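Local coordinates for arginine decarboxylase (PDB 3NZP), which probably catalyses the decarboxylation of arginine to agmatine, a step in polyamine biosynthesis, with pyridoxal 5'-phosphate as its cofactor, at residues Leu446-Pro451 with Gly524-Leu529; Ser280-Glu285 with Lys493-Phe498; Leu54-Ile59 with Val98-Asp103; Ala30-Val35 with Pro464-Asp469. One frame throughout, in Å; residues are numbered along the deposited sequence.

Contact 1 of 4, residues Leu446-Pro451 with Gly524-Leu529; sequences LFQSMP and GMKHNL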
# COMPACT_ATOMS: atom_id res chain seq x y z
N LEU B 446 -6.17 -9.27 0.78
CA LEU B 446 -6.70 -8.03 0.19
C LEU B 446 -5.69 -6.89 0.28
O LEU B 446 -6.01 -5.74 -0.02
CB LEU B 446 -8.01 -7.61 0.89
CG LEU B 446 -9.31 -8.25 0.38
CD1 LEU B 446 -10.46 -7.89 1.31
CD2 LEU B 446 -9.60 -7.76 -1.03
N PHE B 447 -4.48 -7.21 0.71
CA PHE B 447 -3.41 -6.24 0.82
C PHE B 447 -2.30 -6.66 -0.11
O PHE B 447 -1.52 -5.84 -0.58
CB PHE B 447 -2.88 -6.17 2.25
CG PHE B 447 -3.79 -5.44 3.19
CD1 PHE B 447 -5.03 -5.97 3.53
CD2 PHE B 447 -3.42 -4.20 3.72
CE1 PHE B 447 -5.90 -5.27 4.36
CE2 PHE B 447 -4.28 -3.49 4.55
CZ PHE B 447 -5.52 -4.03 4.88
N GLN B 448 -2.22 -7.96 -0.37
CA GLN B 448 -1.19 -8.48 -1.24
C GLN B 448 -1.53 -8.35 -2.72
O GLN B 448 -0.84 -7.65 -3.45
CB GLN B 448 -0.90 -9.95 -0.92
CG GLN B 448 0.03 -10.65 -1.92
CD GLN B 448 1.45 -10.08 -1.95
OE1 GLN B 448 2.19 -10.29 -2.92
NE2 GLN B 448 1.84 -9.38 -0.89
N SER B 449 -2.59 -9.01 -3.16
CA SER B 449 -2.96 -8.96 -4.56
C SER B 449 -3.83 -7.79 -4.96
O SER B 449 -3.94 -7.47 -6.14
CB SER B 449 -3.68 -10.25 -4.96
OG SER B 449 -2.90 -11.37 -4.63
N MSE B 450 -4.45 -7.14 -3.98
CA MSE B 450 -5.33 -6.01 -4.27
C MSE B 450 -5.14 -4.82 -3.35
O MSE B 450 -6.01 -4.49 -2.55
CB MSE B 450 -6.79 -6.46 -4.22
CG MSE B 450 -7.29 -7.07 -5.52
SE MSE B 450 -8.80 -8.28 -5.29
CE MSE B 450 -7.84 -9.93 -5.08
N PRO B 451 -3.98 -4.17 -3.45
CA PRO B 451 -3.68 -3.00 -2.62
C PRO B 451 -4.56 -1.79 -2.97
O PRO B 451 -5.03 -1.09 -2.07
CB PRO B 451 -2.20 -2.76 -2.90
CG PRO B 451 -2.05 -3.22 -4.33
CD PRO B 451 -2.85 -4.50 -4.34
N GLY B 524 1.87 -4.77 -3.98
CA GLY B 524 1.57 -5.87 -3.08
C GLY B 524 2.33 -5.70 -1.79
O GLY B 524 3.44 -6.22 -1.62
N MSE B 525 1.72 -4.95 -0.87
CA MSE B 525 2.30 -4.66 0.44
C MSE B 525 2.84 -5.90 1.13
O MSE B 525 3.91 -5.85 1.74
CB MSE B 525 1.26 -3.98 1.34
CG MSE B 525 0.85 -2.57 0.92
SE MSE B 525 -1.06 -2.29 1.27
CE MSE B 525 -0.97 -2.13 3.21
N LYS B 526 2.11 -7.02 1.03
CA LYS B 526 2.56 -8.27 1.66
C LYS B 526 2.41 -8.15 3.18
O LYS B 526 3.38 -8.28 3.96
CB LYS B 526 4.03 -8.52 1.24
CG LYS B 526 4.83 -9.62 1.97
CD LYS B 526 6.30 -9.54 1.50
CE LYS B 526 6.85 -8.11 1.72
NZ LYS B 526 7.91 -7.55 0.80
N HIS B 527 1.16 -7.89 3.58
CA HIS B 527 0.76 -7.70 4.98
C HIS B 527 1.37 -8.70 5.98
O HIS B 527 2.57 -8.61 6.30
CB HIS B 527 -0.76 -7.68 5.08
CG HIS B 527 -1.28 -6.72 6.09
ND1 HIS B 527 -0.82 -5.42 6.17
CD2 HIS B 527 -2.20 -6.86 7.06
CE1 HIS B 527 -1.45 -4.80 7.16
NE2 HIS B 527 -2.29 -5.65 7.72
N ASN B 528 0.58 -9.65 6.48
CA ASN B 528 1.11 -10.62 7.45
C ASN B 528 2.04 -11.64 6.79
O ASN B 528 1.87 -12.84 6.96
CB ASN B 528 -0.03 -11.36 8.15
CG ASN B 528 -0.86 -10.44 9.04
OD1 ASN B 528 -1.86 -10.86 9.63
ND2 ASN B 528 -0.44 -9.18 9.14
N LEU B 529 3.03 -11.14 6.05
CA LEU B 529 4.02 -11.97 5.35
C LEU B 529 3.43 -12.87 4.27
O LEU B 529 4.12 -13.76 3.78
CB LEU B 529 4.83 -12.82 6.34
CG LEU B 529 5.88 -12.04 7.15
CD1 LEU B 529 6.60 -12.93 8.15
CD2 LEU B 529 6.87 -11.43 6.16
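Gln-448 and Gly-524 bring two loops together with their CA atoms 4.2 Å apart, and the backbones are joined by a weak hydrogen bond from Met-525 N to Phe-447 O (3.4 Å, 123° at the hydrogen) and a CA-H...O contact from Gly-524 CA to Gln-448 O. Beside these weak backbone contacts the aromatic groups do most of the work. The Phe-447 and His-527 rings form a face-to-face stack, centroids 4.3 Å apart and planes inclined by only 22°. Both side chains lie side by side and point the same way; the stack is offset, with His-527 ND1 3.8 Å from Phe-447 CD2 near the rim of each ring. Selenomethionine Met-525 approaches the same phenyl ring differently. A bend at chi3 (74°) swings its CE to the ring edge, in the ring plane, while SE stays 5.2 Å from the centroid in an oblique Met-aromatic contact. Trp-454 also meets the Phe-447 ring. This places the stack at the dimer interface, where active sites of this family are built; the His-527 side chain lies about 7 Å from a bound pyridoxal phosphate. Between the two loops the imidazole is met by ring overlap on one face, with Lys-86 of the second subunit also packing against it, and the phenyl ring probably helps to set the tilt of the imidazole near the cofactor.

Contact 2 of 4, residues Ser280-Glu285 with Lys493-Phe498; sequences SQFKNE and KDKPLF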
# COMPACT_ATOMS: atom_id res chain seq x y z
N SER B 280 -16.29 -0.88 -13.25
CA SER B 280 -17.65 -1.03 -12.79
C SER B 280 -18.31 -2.31 -13.27
O SER B 280 -18.23 -2.66 -14.44
CB SER B 280 -18.48 0.14 -13.26
OG SER B 280 -19.84 -0.17 -13.11
N GLN B 281 -18.97 -3.02 -12.35
CA GLN B 281 -19.68 -4.26 -12.67
C GLN B 281 -21.15 -4.13 -12.26
O GLN B 281 -21.88 -5.13 -12.17
CB GLN B 281 -19.06 -5.46 -11.94
CG GLN B 281 -19.29 -5.49 -10.43
CD GLN B 281 -18.73 -6.75 -9.77
OE1 GLN B 281 -18.97 -7.86 -10.22
NE2 GLN B 281 -17.98 -6.57 -8.68
N PHE B 282 -21.57 -2.89 -12.02
CA PHE B 282 -22.94 -2.59 -11.63
C PHE B 282 -23.57 -1.60 -12.61
O PHE B 282 -22.99 -0.56 -12.93
CB PHE B 282 -22.97 -2.02 -10.22
CG PHE B 282 -22.56 -3.01 -9.17
CD1 PHE B 282 -23.39 -4.06 -8.81
CD2 PHE B 282 -21.31 -2.92 -8.57
CE1 PHE B 282 -23.00 -5.00 -7.86
CE2 PHE B 282 -20.90 -3.86 -7.62
CZ PHE B 282 -21.75 -4.90 -7.27
N LYS B 283 -24.77 -1.95 -13.07
CA LYS B 283 -25.52 -1.14 -14.02
C LYS B 283 -25.65 0.30 -13.53
O LYS B 283 -25.94 0.55 -12.35
CB LYS B 283 -26.91 -1.76 -14.22
CG LYS B 283 -27.73 -1.15 -15.36
CD LYS B 283 -29.06 -1.88 -15.59
CE LYS B 283 -30.02 -1.73 -14.41
NZ LYS B 283 -30.43 -0.32 -14.15
N ASN B 284 -25.43 1.24 -14.44
CA ASN B 284 -25.52 2.66 -14.12
C ASN B 284 -24.49 3.08 -13.08
O ASN B 284 -24.83 3.57 -12.01
CB ASN B 284 -26.93 3.02 -13.63
CG ASN B 284 -27.98 2.95 -14.74
OD1 ASN B 284 -28.36 1.87 -15.18
ND2 ASN B 284 -28.44 4.12 -15.19
N GLU B 285 -23.22 2.86 -13.40
CA GLU B 285 -22.13 3.25 -12.52
C GLU B 285 -20.78 3.20 -13.22
O GLU B 285 -19.76 2.91 -12.59
CB GLU B 285 -22.09 2.36 -11.28
CG GLU B 285 -22.66 3.01 -10.03
CD GLU B 285 -22.45 2.15 -8.79
OE1 GLU B 285 -22.90 2.55 -7.69
OE2 GLU B 285 -21.85 1.07 -8.93
N LYS B 493 -24.87 -1.10 -0.63
CA LYS B 493 -26.11 -0.84 -1.35
C LYS B 493 -25.78 -0.58 -2.82
O LYS B 493 -26.49 -1.03 -3.72
CB LYS B 493 -26.83 0.38 -0.76
CG LYS B 493 -27.52 0.17 0.60
CD LYS B 493 -26.54 0.06 1.79
CE LYS B 493 -26.06 -1.38 2.03
NZ LYS B 493 -25.13 -1.42 3.21
N ASP B 494 -24.71 0.17 -3.05
CA ASP B 494 -24.25 0.49 -4.40
C ASP B 494 -23.46 -0.67 -4.97
O ASP B 494 -23.23 -0.76 -6.17
CB ASP B 494 -23.38 1.75 -4.39
CG ASP B 494 -24.17 3.01 -4.10
OD1 ASP B 494 -24.89 3.05 -3.08
OD2 ASP B 494 -24.07 3.96 -4.91
N LYS B 495 -23.04 -1.57 -4.08
CA LYS B 495 -22.28 -2.74 -4.47
C LYS B 495 -22.94 -4.01 -3.93
O LYS B 495 -22.36 -4.72 -3.10
CB LYS B 495 -20.84 -2.62 -3.95
CG LYS B 495 -20.11 -1.36 -4.42
CD LYS B 495 -18.62 -1.40 -4.11
CE LYS B 495 -18.35 -1.53 -2.62
NZ LYS B 495 -16.89 -1.56 -2.34
N PRO B 496 -24.16 -4.32 -4.39
CA PRO B 496 -24.90 -5.51 -3.96
C PRO B 496 -24.31 -6.80 -4.52
O PRO B 496 -24.62 -7.20 -5.65
CB PRO B 496 -26.30 -5.25 -4.48
CG PRO B 496 -26.03 -4.54 -5.78
CD PRO B 496 -24.96 -3.54 -5.36
N LEU B 497 -23.47 -7.46 -3.72
CA LEU B 497 -22.85 -8.70 -4.15
C LEU B 497 -23.61 -9.92 -3.65
O LEU B 497 -23.92 -10.02 -2.47
CB LEU B 497 -21.41 -8.77 -3.64
CG LEU B 497 -20.57 -9.94 -4.15
CD1 LEU B 497 -20.30 -9.77 -5.65
CD2 LEU B 497 -19.25 -10.00 -3.37
N PHE B 498 -23.92 -10.83 -4.57
CA PHE B 498 -24.63 -12.06 -4.23
C PHE B 498 -23.89 -13.30 -4.71
O PHE B 498 -23.55 -13.40 -5.89
CB PHE B 498 -26.04 -12.07 -4.84
CG PHE B 498 -26.97 -11.09 -4.20
CD1 PHE B 498 -27.01 -9.77 -4.64
CD2 PHE B 498 -27.74 -11.46 -3.10
CE1 PHE B 498 -27.80 -8.83 -3.99
CE2 PHE B 498 -28.54 -10.53 -2.45
CZ PHE B 498 -28.57 -9.21 -2.89
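The Phe-282 ring is covered on both faces: Asp-494 O and Lys-495 CA lie over one, and Gln-281 CG, from its own loop, lies over the opposite one. Lys-495 CA stands 3.9 Å from the ring centroid and 29° off the normal, a CH-pi contact made by the backbone carbon, while Asp-494 O is displaced toward the rim. Pro-496 meets the phenyl tip to tip, with its CD 3.5 Å from Phe-282 CE1 in an oblique approach. The phenylalanine side chain sets out toward the other loop, with CG anti to the carbonyl carbon (chi1 -66°). In the fold, the contact joins a loop that follows strand 268-272 of the PLP-binding barrel to one leading to strand 510-513 of the C-terminal beta domain, at the protein surface. Beside the ring two acids meet: Glu-285 OE1 is 3.3 Å from Asp-494 OD2, with carboxylate planes 21° apart. Such a pair probably repels unless solvent or a shared proton relieves it. The Lys-495 side chain crosses Phe-282 at about a right angle and leads away, its NZ hydrogen-bonded to Asn-459 OD1. Within the barrel loop, Ser-280 OG gives a weak hydrogen bond to Glu-285 O at 3.1 Å.

Contact 3 of 4, residues Leu54-Ile59 with Val98-Asp103; sequences LIQKQI and VKLGKD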
# COMPACT_ATOMS: atom_id res chain seq x y z
N LEU B 54 -5.08 -11.83 -23.87
CA LEU B 54 -5.77 -10.60 -23.49
C LEU B 54 -4.86 -9.40 -23.74
O LEU B 54 -5.31 -8.35 -24.20
CB LEU B 54 -6.17 -10.66 -22.01
CG LEU B 54 -7.62 -11.10 -21.72
CD1 LEU B 54 -8.03 -12.16 -22.69
CD2 LEU B 54 -7.73 -11.61 -20.29
N ILE B 55 -3.57 -9.58 -23.46
CA ILE B 55 -2.60 -8.52 -23.66
C ILE B 55 -2.58 -8.14 -25.12
O ILE B 55 -2.57 -6.96 -25.47
CB ILE B 55 -1.20 -8.96 -23.21
CG1 ILE B 55 -1.25 -9.44 -21.77
CG2 ILE B 55 -0.24 -7.78 -23.26
CD1 ILE B 55 0.08 -9.88 -21.26
N GLN B 56 -2.58 -9.15 -25.98
CA GLN B 56 -2.58 -8.93 -27.42
C GLN B 56 -3.86 -8.17 -27.81
O GLN B 56 -3.80 -7.11 -28.43
CB GLN B 56 -2.51 -10.26 -28.15
CG GLN B 56 -2.62 -10.18 -29.66
CD GLN B 56 -2.54 -11.56 -30.28
OE1 GLN B 56 -1.45 -12.09 -30.49
NE2 GLN B 56 -3.70 -12.16 -30.54
N LYS B 57 -5.01 -8.71 -27.43
CA LYS B 57 -6.27 -8.05 -27.72
C LYS B 57 -6.17 -6.57 -27.40
O LYS B 57 -6.54 -5.72 -28.19
CB LYS B 57 -7.38 -8.65 -26.89
CG LYS B 57 -8.28 -9.59 -27.64
CD LYS B 57 -9.32 -8.82 -28.42
CE LYS B 57 -10.56 -9.68 -28.64
NZ LYS B 57 -11.21 -10.12 -27.35
N GLN B 58 -5.64 -6.26 -26.22
CA GLN B 58 -5.53 -4.88 -25.82
C GLN B 58 -4.65 -4.02 -26.70
O GLN B 58 -4.99 -2.89 -27.00
CB GLN B 58 -5.05 -4.80 -24.38
CG GLN B 58 -6.16 -5.16 -23.43
CD GLN B 58 -7.28 -4.16 -23.51
OE1 GLN B 58 -7.13 -3.03 -23.06
NE2 GLN B 58 -8.41 -4.55 -24.09
N ILE B 59 -3.50 -4.57 -27.09
CA ILE B 59 -2.58 -3.84 -27.95
C ILE B 59 -3.23 -3.53 -29.28
O ILE B 59 -3.23 -2.39 -29.72
CB ILE B 59 -1.31 -4.65 -28.20
CG1 ILE B 59 -0.57 -4.87 -26.88
CG2 ILE B 59 -0.41 -3.93 -29.19
CD1 ILE B 59 0.63 -5.76 -27.02
N VAL B 98 6.35 -7.04 -24.71
CA VAL B 98 7.30 -6.69 -25.75
C VAL B 98 7.19 -7.64 -26.92
O VAL B 98 7.31 -7.26 -28.08
CB VAL B 98 8.75 -6.70 -25.23
CG1 VAL B 98 8.90 -5.67 -24.13
CG2 VAL B 98 9.10 -8.08 -24.72
N LYS B 99 6.95 -8.90 -26.61
CA LYS B 99 6.83 -9.91 -27.64
C LYS B 99 5.58 -9.67 -28.49
O LYS B 99 5.67 -9.53 -29.71
CB LYS B 99 6.81 -11.28 -26.98
CG LYS B 99 6.79 -12.42 -27.94
CD LYS B 99 7.04 -13.76 -27.23
CE LYS B 99 8.45 -13.84 -26.63
NZ LYS B 99 8.72 -15.17 -25.99
N LEU B 100 4.42 -9.58 -27.84
CA LEU B 100 3.16 -9.34 -28.54
C LEU B 100 3.06 -7.96 -29.20
O LEU B 100 2.37 -7.80 -30.20
CB LEU B 100 2.00 -9.53 -27.58
CG LEU B 100 1.39 -10.93 -27.51
CD1 LEU B 100 2.47 -12.01 -27.46
CD2 LEU B 100 0.52 -11.00 -26.27
N GLY B 101 3.74 -6.97 -28.66
CA GLY B 101 3.63 -5.66 -29.26
C GLY B 101 4.72 -5.36 -30.27
O GLY B 101 4.85 -4.23 -30.73
N LYS B 102 5.51 -6.38 -30.63
CA LYS B 102 6.61 -6.16 -31.58
C LYS B 102 6.11 -5.69 -32.93
O LYS B 102 6.62 -4.72 -33.49
CB LYS B 102 7.42 -7.44 -31.77
CG LYS B 102 8.64 -7.22 -32.64
CD LYS B 102 9.45 -8.49 -32.75
CE LYS B 102 10.75 -8.25 -33.50
NZ LYS B 102 11.55 -9.51 -33.63
N ASP B 103 5.13 -6.41 -33.45
CA ASP B 103 4.54 -6.11 -34.75
C ASP B 103 3.93 -4.72 -34.80
O ASP B 103 3.68 -4.19 -35.87
CB ASP B 103 3.47 -7.15 -35.07
CG ASP B 103 4.05 -8.49 -35.51
OD1 ASP B 103 3.38 -9.52 -35.31
OD2 ASP B 103 5.18 -8.49 -36.06
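Leu-100 reaches across to Ile-55 and Gln-56 chiefly with one methyl, CD2, in a helix-to-helix contact of the PLP-binding TIM-type barrel. That methyl is 3.6 Å from Gln-56 CB and 4.1 Å from Ile-55 CB, so it meets the base of both side chains, close to the helix backbone, and leaves their ends alone. One turn further on, Ile-59 returns the contact: its CD1 lies 3.7 Å from Gly-101 N and 4.1 Å from Leu-100 CB. The branch responsible is the long one, whose CG1 is anti to the carbonyl carbon (chi1 -64°) and whose CD1 is carried outward by an extended chi2. Gly-101, which has no side chain, is the first residue after helix 91-100 to leave helical backbone angles, so the isoleucine tip rests against main chain.

Moving outward, the spacing of the two isoleucines is set by the helix itself, through the bond from Ile-59 N to Ile-55 O at 3.0 Å, which keeps them on one face. Phe-93 and Asn-96 of the facing helix add to the packing of Ile-55, and Leu-97, Tyr-106 and Val-325 to that of Ile-59. In the fold, helix 52-72 leads into the first barrel strand, 79-84, and helix 91-100 is the crossover from that strand to 107-110; the contact thus packs two consecutive helices of the outer layer together. Against the backbone of the first helix, Leu-100 CD2 lies 3.6 Å from Gln-56 N.

Contact 4 of 4, residues Ala30-Val35 with Pro464-Asp469; sequences AIIDIV and PLDRLD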
# COMPACT_ATOMS: atom_id res chain seq x y z
N ALA B 30 -12.73 -22.55 -19.90
CA ALA B 30 -13.23 -22.07 -18.62
C ALA B 30 -12.09 -21.91 -17.63
O ALA B 30 -11.21 -22.77 -17.54
CB ALA B 30 -14.27 -23.04 -18.06
N ILE B 31 -12.12 -20.82 -16.88
CA ILE B 31 -11.08 -20.54 -15.88
C ILE B 31 -11.10 -21.62 -14.80
O ILE B 31 -10.05 -22.12 -14.40
CB ILE B 31 -11.30 -19.14 -15.26
CG1 ILE B 31 -11.10 -18.07 -16.33
CG2 ILE B 31 -10.31 -18.89 -14.17
CD1 ILE B 31 -11.55 -16.71 -15.89
N ILE B 32 -12.30 -21.98 -14.35
CA ILE B 32 -12.47 -23.00 -13.33
C ILE B 32 -11.76 -24.30 -13.71
O ILE B 32 -11.33 -25.05 -12.84
CB ILE B 32 -13.95 -23.31 -13.09
CG1 ILE B 32 -14.11 -24.29 -11.93
CG2 ILE B 32 -14.56 -23.89 -14.35
CD1 ILE B 32 -13.90 -23.65 -10.59
N ASP B 33 -11.67 -24.57 -15.01
CA ASP B 33 -11.01 -25.79 -15.50
C ASP B 33 -9.51 -25.67 -15.36
O ASP B 33 -8.83 -26.60 -14.92
CB ASP B 33 -11.33 -26.04 -16.98
CG ASP B 33 -12.72 -26.60 -17.21
OD1 ASP B 33 -13.10 -26.74 -18.39
OD2 ASP B 33 -13.43 -26.92 -16.22
N ILE B 34 -8.98 -24.52 -15.75
CA ILE B 34 -7.55 -24.27 -15.67
C ILE B 34 -7.14 -24.34 -14.21
O ILE B 34 -6.10 -24.93 -13.88
CB ILE B 34 -7.19 -22.89 -16.26
CG1 ILE B 34 -7.68 -22.80 -17.70
CG2 ILE B 34 -5.69 -22.68 -16.22
CD1 ILE B 34 -7.60 -21.43 -18.29
N VAL B 35 -7.95 -23.76 -13.33
CA VAL B 35 -7.64 -23.79 -11.90
C VAL B 35 -7.53 -25.23 -11.42
O VAL B 35 -6.49 -25.63 -10.89
CB VAL B 35 -8.72 -23.06 -11.07
CG1 VAL B 35 -8.40 -23.19 -9.58
CG2 VAL B 35 -8.78 -21.61 -11.45
N PRO B 464 -18.02 -15.53 -9.15
CA PRO B 464 -17.63 -16.94 -9.00
C PRO B 464 -17.15 -17.50 -10.32
O PRO B 464 -17.54 -17.01 -11.38
CB PRO B 464 -18.92 -17.60 -8.54
CG PRO B 464 -19.63 -16.50 -7.83
CD PRO B 464 -19.42 -15.35 -8.75
N LEU B 465 -16.33 -18.53 -10.27
CA LEU B 465 -15.82 -19.12 -11.50
C LEU B 465 -16.78 -20.06 -12.19
O LEU B 465 -16.64 -20.34 -13.38
CB LEU B 465 -14.51 -19.85 -11.23
CG LEU B 465 -13.26 -18.98 -11.39
CD1 LEU B 465 -13.32 -17.81 -10.41
CD2 LEU B 465 -12.02 -19.83 -11.14
N ASP B 466 -17.76 -20.56 -11.44
CA ASP B 466 -18.73 -21.49 -11.98
C ASP B 466 -20.04 -21.34 -11.22
O ASP B 466 -20.19 -20.46 -10.38
CB ASP B 466 -18.21 -22.92 -11.84
CG ASP B 466 -18.17 -23.39 -10.39
OD1 ASP B 466 -17.74 -24.54 -10.14
OD2 ASP B 466 -18.56 -22.60 -9.49
N ARG B 467 -20.98 -22.24 -11.53
CA ARG B 467 -22.29 -22.24 -10.90
C ARG B 467 -23.06 -20.97 -11.29
O ARG B 467 -23.92 -20.50 -10.56
CB ARG B 467 -22.13 -22.32 -9.38
CG ARG B 467 -23.17 -23.17 -8.70
CD ARG B 467 -22.96 -23.15 -7.20
NE ARG B 467 -21.65 -23.68 -6.85
CZ ARG B 467 -21.42 -24.93 -6.46
NH1 ARG B 467 -20.18 -25.32 -6.17
NH2 ARG B 467 -22.43 -25.79 -6.35
N LEU B 468 -22.74 -20.44 -12.47
CA LEU B 468 -23.36 -19.22 -12.99
C LEU B 468 -24.73 -19.46 -13.61
O LEU B 468 -25.53 -18.52 -13.73
CB LEU B 468 -22.44 -18.58 -14.03
CG LEU B 468 -21.13 -18.06 -13.43
CD1 LEU B 468 -20.12 -17.74 -14.54
CD2 LEU B 468 -21.44 -16.83 -12.58
N ASP B 469 -24.99 -20.70 -14.01
CA ASP B 469 -26.27 -21.08 -14.59
C ASP B 469 -27.36 -21.03 -13.51
O ASP B 469 -28.55 -21.05 -13.81
CB ASP B 469 -26.17 -22.48 -15.21
CG ASP B 469 -25.59 -23.51 -14.24
OD1 ASP B 469 -25.18 -24.60 -14.70
OD2 ASP B 469 -25.53 -23.23 -13.02
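Val-35 N donates to Ile-31 O at 2.9 Å, an ordinary helical bond that puts these two side chains one turn apart on the face turned to Leu-465. The leucine uses that spacing. Its CD2 sits 3.6 Å from Ile-31 CG2 and 3.7 Å from Val-35 CG2, so a single methyl touches both branched residues, and its side chain crosses each of theirs at about a right angle. Ile-32 comes from the neighbouring position and meets the leucine nearer its root, CD1 lying 3.9 Å from Leu-465 CB. Here CG1 is anti to the backbone N (chi1 -175°), in contrast to Ile-31, and the same methyl also comes within 4.0 Å of Asp-466 OD1, an encounter between an apolar group and a carboxylate oxygen that is contact without bonding. The closest pair of CA atoms, those of Ile-32 and Leu-465, is 5.4 Å apart.

The contact packs the first turn of helix 31-40, whose N-cap position is Ala-30, against the loop that leaves strand 462-464 of the C-terminal beta domain, joining chain regions more than 400 residues apart in sequence and lying away from the annotated sites. Phe-510 and Ile-333, from two strands of the mixed sheet, extend the apolar cluster around Leu-465 and Val-35. Main-chain hydrogen bonds of Leu-465 with Val-21 and Phe-510 tie the loop to its surroundings. Between the two segments the contact is one of apolar packing; the polar bonds of these residues, backbone and side-chain (Arg-467 with Glu-507), are made within a segment or to other parts of the chain.

The set illustrates how contact chemistry follows location. Contacts 1, 3 and 4 are buried, whereas contact 2 lies at the surface and alone places two acidic side chains together. Contacts 3 and 4 are aliphatic, but contact 3 stays within the barrel's helical layer and contact 4 brings an N-terminal helix to the beta domain. Contacts 1 and 2 both join loops through a phenylalanine: in contact 1 its ring stacks on an imidazole near the cofactor, in contact 2 it packs on backbone and proline. Contacts 2 and 4 come within about 5 Å at their nearest atoms without touching, and contact 3 is nested inside the long loop closed by contact 4.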